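Local coordinates for protein isoflavone reductase (Medicago sativa, PDB 2GAS) that reduces achiral isoflavones to chiral isoflavanones with NADPH, a late step in making the alfalfa phytoalexin (-)-medicarpin, at residues N3-L8 with V77-C82; P28-V33 with I58-D63. All blocks are in the same frame, centred on the assembly; numbering follows the deposited sequence.

Contact 1: N3-L8 with V77-C82; sequences NKILIL and VDIVIC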
# COMPACT_ATOMS: atom_id res chain seq x y z
N ASN A 3 2.67 -22.47 2.30
CA ASN A 3 2.14 -21.47 3.22
C ASN A 3 0.67 -21.13 2.97
O ASN A 3 0.29 -20.75 1.86
CB ASN A 3 2.95 -20.18 3.15
CG ASN A 3 4.39 -20.37 3.58
OD1 ASN A 3 4.67 -20.76 4.71
ND2 ASN A 3 5.32 -20.08 2.67
N LYS A 4 -0.14 -21.27 4.02
CA LYS A 4 -1.55 -20.93 3.94
C LYS A 4 -1.62 -19.45 4.29
O LYS A 4 -1.20 -19.05 5.38
CB LYS A 4 -2.35 -21.77 4.94
CG LYS A 4 -2.39 -23.25 4.59
CD LYS A 4 -3.12 -24.08 5.64
CE LYS A 4 -2.38 -24.07 6.96
NZ LYS A 4 -3.04 -24.95 7.97
N ILE A 5 -2.14 -18.65 3.37
CA ILE A 5 -2.21 -17.20 3.55
C ILE A 5 -3.62 -16.66 3.77
O ILE A 5 -4.52 -16.89 2.96
CB ILE A 5 -1.59 -16.49 2.32
CG1 ILE A 5 -0.15 -16.97 2.11
CG2 ILE A 5 -1.61 -14.96 2.50
CD1 ILE A 5 0.53 -16.41 0.87
N LEU A 6 -3.81 -15.94 4.87
CA LEU A 6 -5.09 -15.34 5.22
C LEU A 6 -5.04 -13.84 4.97
O LEU A 6 -4.14 -13.15 5.48
CB LEU A 6 -5.41 -15.58 6.70
CG LEU A 6 -6.65 -14.86 7.24
CD1 LEU A 6 -7.90 -15.34 6.51
CD2 LEU A 6 -6.77 -15.12 8.74
N ILE A 7 -6.00 -13.34 4.21
CA ILE A 7 -6.06 -11.91 3.90
C ILE A 7 -7.22 -11.24 4.62
O ILE A 7 -8.38 -11.61 4.43
CB ILE A 7 -6.24 -11.67 2.38
CG1 ILE A 7 -5.05 -12.24 1.61
CG2 ILE A 7 -6.42 -10.17 2.11
CD1 ILE A 7 -3.72 -11.75 2.11
N LEU A 8 -6.90 -10.26 5.46
CA LEU A 8 -7.91 -9.48 6.17
C LEU A 8 -8.16 -8.28 5.26
O LEU A 8 -7.22 -7.76 4.65
CB LEU A 8 -7.38 -9.05 7.53
CG LEU A 8 -6.75 -10.17 8.37
CD1 LEU A 8 -6.22 -9.60 9.68
CD2 LEU A 8 -7.76 -11.26 8.64
N VAL A 77 -4.25 -20.93 9.45
CA VAL A 77 -3.28 -20.48 8.45
C VAL A 77 -1.87 -20.29 8.99
O VAL A 77 -1.61 -20.48 10.18
CB VAL A 77 -3.75 -19.15 7.82
CG1 VAL A 77 -5.13 -19.33 7.20
CG2 VAL A 77 -3.79 -18.05 8.89
N ASP A 78 -0.96 -19.92 8.10
CA ASP A 78 0.45 -19.70 8.44
C ASP A 78 0.84 -18.23 8.39
O ASP A 78 1.62 -17.75 9.21
CB ASP A 78 1.34 -20.46 7.46
CG ASP A 78 1.10 -21.96 7.48
OD1 ASP A 78 0.77 -22.53 6.42
OD2 ASP A 78 1.25 -22.55 8.57
N ILE A 79 0.30 -17.51 7.40
CA ILE A 79 0.62 -16.10 7.20
C ILE A 79 -0.64 -15.24 7.24
O ILE A 79 -1.66 -15.59 6.64
CB ILE A 79 1.34 -15.91 5.85
CG1 ILE A 79 2.62 -16.75 5.84
CG2 ILE A 79 1.66 -14.43 5.62
CD1 ILE A 79 3.35 -16.75 4.51
N VAL A 80 -0.56 -14.12 7.94
CA VAL A 80 -1.69 -13.21 8.08
C VAL A 80 -1.32 -11.86 7.47
O VAL A 80 -0.30 -11.26 7.84
CB VAL A 80 -2.06 -13.02 9.56
CG1 VAL A 80 -3.21 -12.04 9.69
CG2 VAL A 80 -2.42 -14.36 10.19
N ILE A 81 -2.14 -11.40 6.54
CA ILE A 81 -1.91 -10.12 5.88
C ILE A 81 -3.06 -9.16 6.14
O ILE A 81 -4.20 -9.45 5.77
CB ILE A 81 -1.76 -10.30 4.36
CG1 ILE A 81 -0.59 -11.25 4.07
CG2 ILE A 81 -1.55 -8.95 3.68
CD1 ILE A 81 -0.39 -11.57 2.59
N CYS A 82 -2.77 -8.03 6.78
CA CYS A 82 -3.81 -7.04 7.04
C CYS A 82 -3.75 -6.01 5.92
O CYS A 82 -2.97 -5.06 5.97
CB CYS A 82 -3.58 -6.36 8.39
SG CYS A 82 -4.99 -5.39 8.91
O HOH W 1 -2.32 -23.64 10.53
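The axes of strands 5-8 and 79-82 come within 4.8 Å and run parallel, with their directions 19° apart. Backbone bonds zigzag between them: Leu6 N gives to Ile79 O, Ile81 N to Leu6 O and Leu8 N to Ile81 O, each nearly along the C=O axis. At the entry of the ladder Lys4 O is gripped twice, by Ile79 N along its axis and by Asp78 N on an in-plane lone pair. The Asp78 side chain closes this end: its OD1 takes Lys4 N at 2.9 Å through the anti lone pair, almost straight at 171°. Lys4 bends at chi3 and carries CE over OD1. Its NZ bonds to Gln76 O and to a water that also bonds weakly to Val77 O.

Ile5, Ile7, Ile79 and Ile81 share one face. Ile7 bends at chi2 (-53°), which brings CD1 against Ile81 CB at a tight 3.3 Å. The Ile81 side chain crosses that of Ile5 obliquely, with CD1 3.6 Å from Ile5 CG2. Leu6, Leu8 and Val80 lie on the other face, where Leu8 CD1 reaches Val80 CG1. Val77, just before the second strand, crosses Leu6 at about a right angle, with CG2 3.7 Å from Leu6 CB.

Helix 15-25 packs on the isoleucine face through Ile18, Val19 and Ser22. Helix 92-102 packs on Leu8, Val80 and Cys82, and strand 29-33 continues the sheet beside strand 5-8.

Contact 2: P28-V33 with I58-D63; sequences PTYALV and ILLEGD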
# COMPACT_ATOMS: atom_id res chain seq x y z
N PRO A 28 -2.41 -21.80 -0.75
CA PRO A 28 -3.78 -22.07 -0.31
C PRO A 28 -4.16 -20.68 0.19
O PRO A 28 -3.46 -20.10 1.02
CB PRO A 28 -3.57 -23.05 0.85
CG PRO A 28 -2.36 -23.81 0.42
CD PRO A 28 -1.45 -22.72 -0.11
N THR A 29 -5.26 -20.13 -0.33
CA THR A 29 -5.66 -18.78 0.02
C THR A 29 -6.96 -18.69 0.80
O THR A 29 -7.96 -19.30 0.43
CB THR A 29 -5.76 -17.95 -1.28
OG1 THR A 29 -4.54 -18.11 -2.02
CG2 THR A 29 -5.96 -16.48 -0.98
N TYR A 30 -6.93 -17.92 1.89
CA TYR A 30 -8.07 -17.74 2.77
C TYR A 30 -8.42 -16.26 2.90
O TYR A 30 -7.53 -15.41 2.88
CB TYR A 30 -7.75 -18.29 4.17
CG TYR A 30 -7.39 -19.76 4.21
CD1 TYR A 30 -6.21 -20.23 3.64
CD2 TYR A 30 -8.24 -20.68 4.82
CE1 TYR A 30 -5.88 -21.59 3.68
CE2 TYR A 30 -7.93 -22.03 4.86
CZ TYR A 30 -6.75 -22.48 4.29
OH TYR A 30 -6.45 -23.83 4.32
N ALA A 31 -9.71 -15.95 3.01
CA ALA A 31 -10.15 -14.57 3.16
C ALA A 31 -11.11 -14.47 4.34
O ALA A 31 -12.05 -15.26 4.44
CB ALA A 31 -10.83 -14.08 1.88
N LEU A 32 -10.87 -13.52 5.24
CA LEU A 32 -11.75 -13.35 6.39
C LEU A 32 -12.92 -12.47 5.97
O LEU A 32 -12.73 -11.33 5.55
CB LEU A 32 -11.01 -12.68 7.55
CG LEU A 32 -11.77 -12.66 8.89
CD1 LEU A 32 -11.78 -14.07 9.48
CD2 LEU A 32 -11.08 -11.70 9.84
N VAL A 33 -14.12 -13.02 6.08
CA VAL A 33 -15.32 -12.29 5.70
C VAL A 33 -16.45 -12.52 6.69
O VAL A 33 -16.59 -13.61 7.25
CB VAL A 33 -15.82 -12.72 4.29
CG1 VAL A 33 -14.82 -12.27 3.23
CG2 VAL A 33 -15.99 -14.22 4.25
N ILE A 58 -10.71 -19.92 0.18
CA ILE A 58 -11.49 -20.44 1.30
C ILE A 58 -11.94 -19.28 2.17
O ILE A 58 -11.12 -18.49 2.64
CB ILE A 58 -10.64 -21.42 2.17
CG1 ILE A 58 -10.34 -22.70 1.39
CG2 ILE A 58 -11.38 -21.75 3.45
CD1 ILE A 58 -9.45 -22.51 0.19
N LEU A 59 -13.24 -19.16 2.39
CA LEU A 59 -13.77 -18.08 3.21
C LEU A 59 -13.88 -18.50 4.66
O LEU A 59 -14.54 -19.49 4.98
CB LEU A 59 -15.17 -17.67 2.72
CG LEU A 59 -15.30 -17.27 1.26
CD1 LEU A 59 -16.74 -16.86 0.99
CD2 LEU A 59 -14.34 -16.12 0.95
N LEU A 60 -13.22 -17.75 5.54
CA LEU A 60 -13.27 -18.02 6.96
C LEU A 60 -14.18 -16.95 7.56
O LEU A 60 -13.98 -15.76 7.33
CB LEU A 60 -11.87 -17.96 7.58
CG LEU A 60 -10.88 -19.02 7.10
CD1 LEU A 60 -9.56 -18.87 7.85
CD2 LEU A 60 -11.46 -20.41 7.33
N GLU A 61 -15.18 -17.38 8.32
CA GLU A 61 -16.13 -16.45 8.91
C GLU A 61 -15.58 -15.79 10.17
O GLU A 61 -15.14 -16.47 11.09
CB GLU A 61 -17.44 -17.16 9.23
CG GLU A 61 -18.61 -16.22 9.48
CD GLU A 61 -19.91 -16.95 9.78
OE1 GLU A 61 -20.24 -17.90 9.04
OE2 GLU A 61 -20.59 -16.56 10.75
N GLY A 62 -15.61 -14.46 10.20
CA GLY A 62 -15.11 -13.76 11.37
C GLY A 62 -15.05 -12.26 11.20
O GLY A 62 -15.20 -11.74 10.09
N ASP A 63 -14.84 -11.57 12.31
CA ASP A 63 -14.76 -10.12 12.32
C ASP A 63 -13.61 -9.68 13.22
O ASP A 63 -13.46 -10.18 14.34
CB ASP A 63 -16.07 -9.52 12.82
CG ASP A 63 -15.98 -8.02 13.05
OD1 ASP A 63 -15.52 -7.30 12.13
OD2 ASP A 63 -16.37 -7.56 14.14
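Tyr30 has CG anti to its carbonyl carbon (chi1 -59°), which swings the ring alongside Ile58. Ile58 CG2, anti to the backbone N, lies against Tyr30 CD2 at 3.6 Å, and Leu60 CD1 reaches the same ring carbon obliquely at 3.8 Å. Leu32 takes the other course, with CG anti to the backbone N (chi1 -170°). That brings its CD1 to 3.5 Å from Leu60 O and its CG over Gly62 O. On the other face of the sheet, with Ala31 and Leu59, Val33 holds CG2 in the crowded position between N and carbonyl carbon, where it meets Leu59 CB at 3.9 Å.

Parallel strand bonds run from Ile58 N to Thr29 O, Ala31 N to Ile58 O, Leu60 N to Ala31 O and Val33 N to Leu60 O. The last rung, Gly62 N to Val33 O, stretches to 3.2 Å with the donor well above the carbonyl plane, as the second strand ends.

Ile49 of helix 42-54 packs on Val33 and Leu59; Ala73 of helix 67-74 packs on Leu32 and Leu60. Strand 29-33, helix 42-54 and strand 58-61 form a beta-alpha-beta unit of the NADP-binding Rossmann fold. Arg34, an NADP(+)-binding residue by similarity, follows directly after Val33.

In the fold
Both contacts belong to one parallel sheet of strand order 3-2-1-4-5. Contact 1 joins strands 5-8 and 79-82 in its interior; contact 2 joins strands 29-33 and 58-61 at one border. Strands 5-8 and 29-33 are neighbours, so a third ladder links the contacts: Tyr30 N probably bonds to Ile5 O, and Ile7 N to Tyr30 O. Leu8 and Leu32 also pack together. Contact 1 is the more deeply buried and adds a side-chain carboxylate to its backbone bonds. Contact 2 pairs an outermost strand of the sheet and leaves Ile58 and Glu61 exposed; the bonds across it are all backbone to backbone. Ile7 and Ala31 both lie near Pro10 of the inferred NADP(+) site.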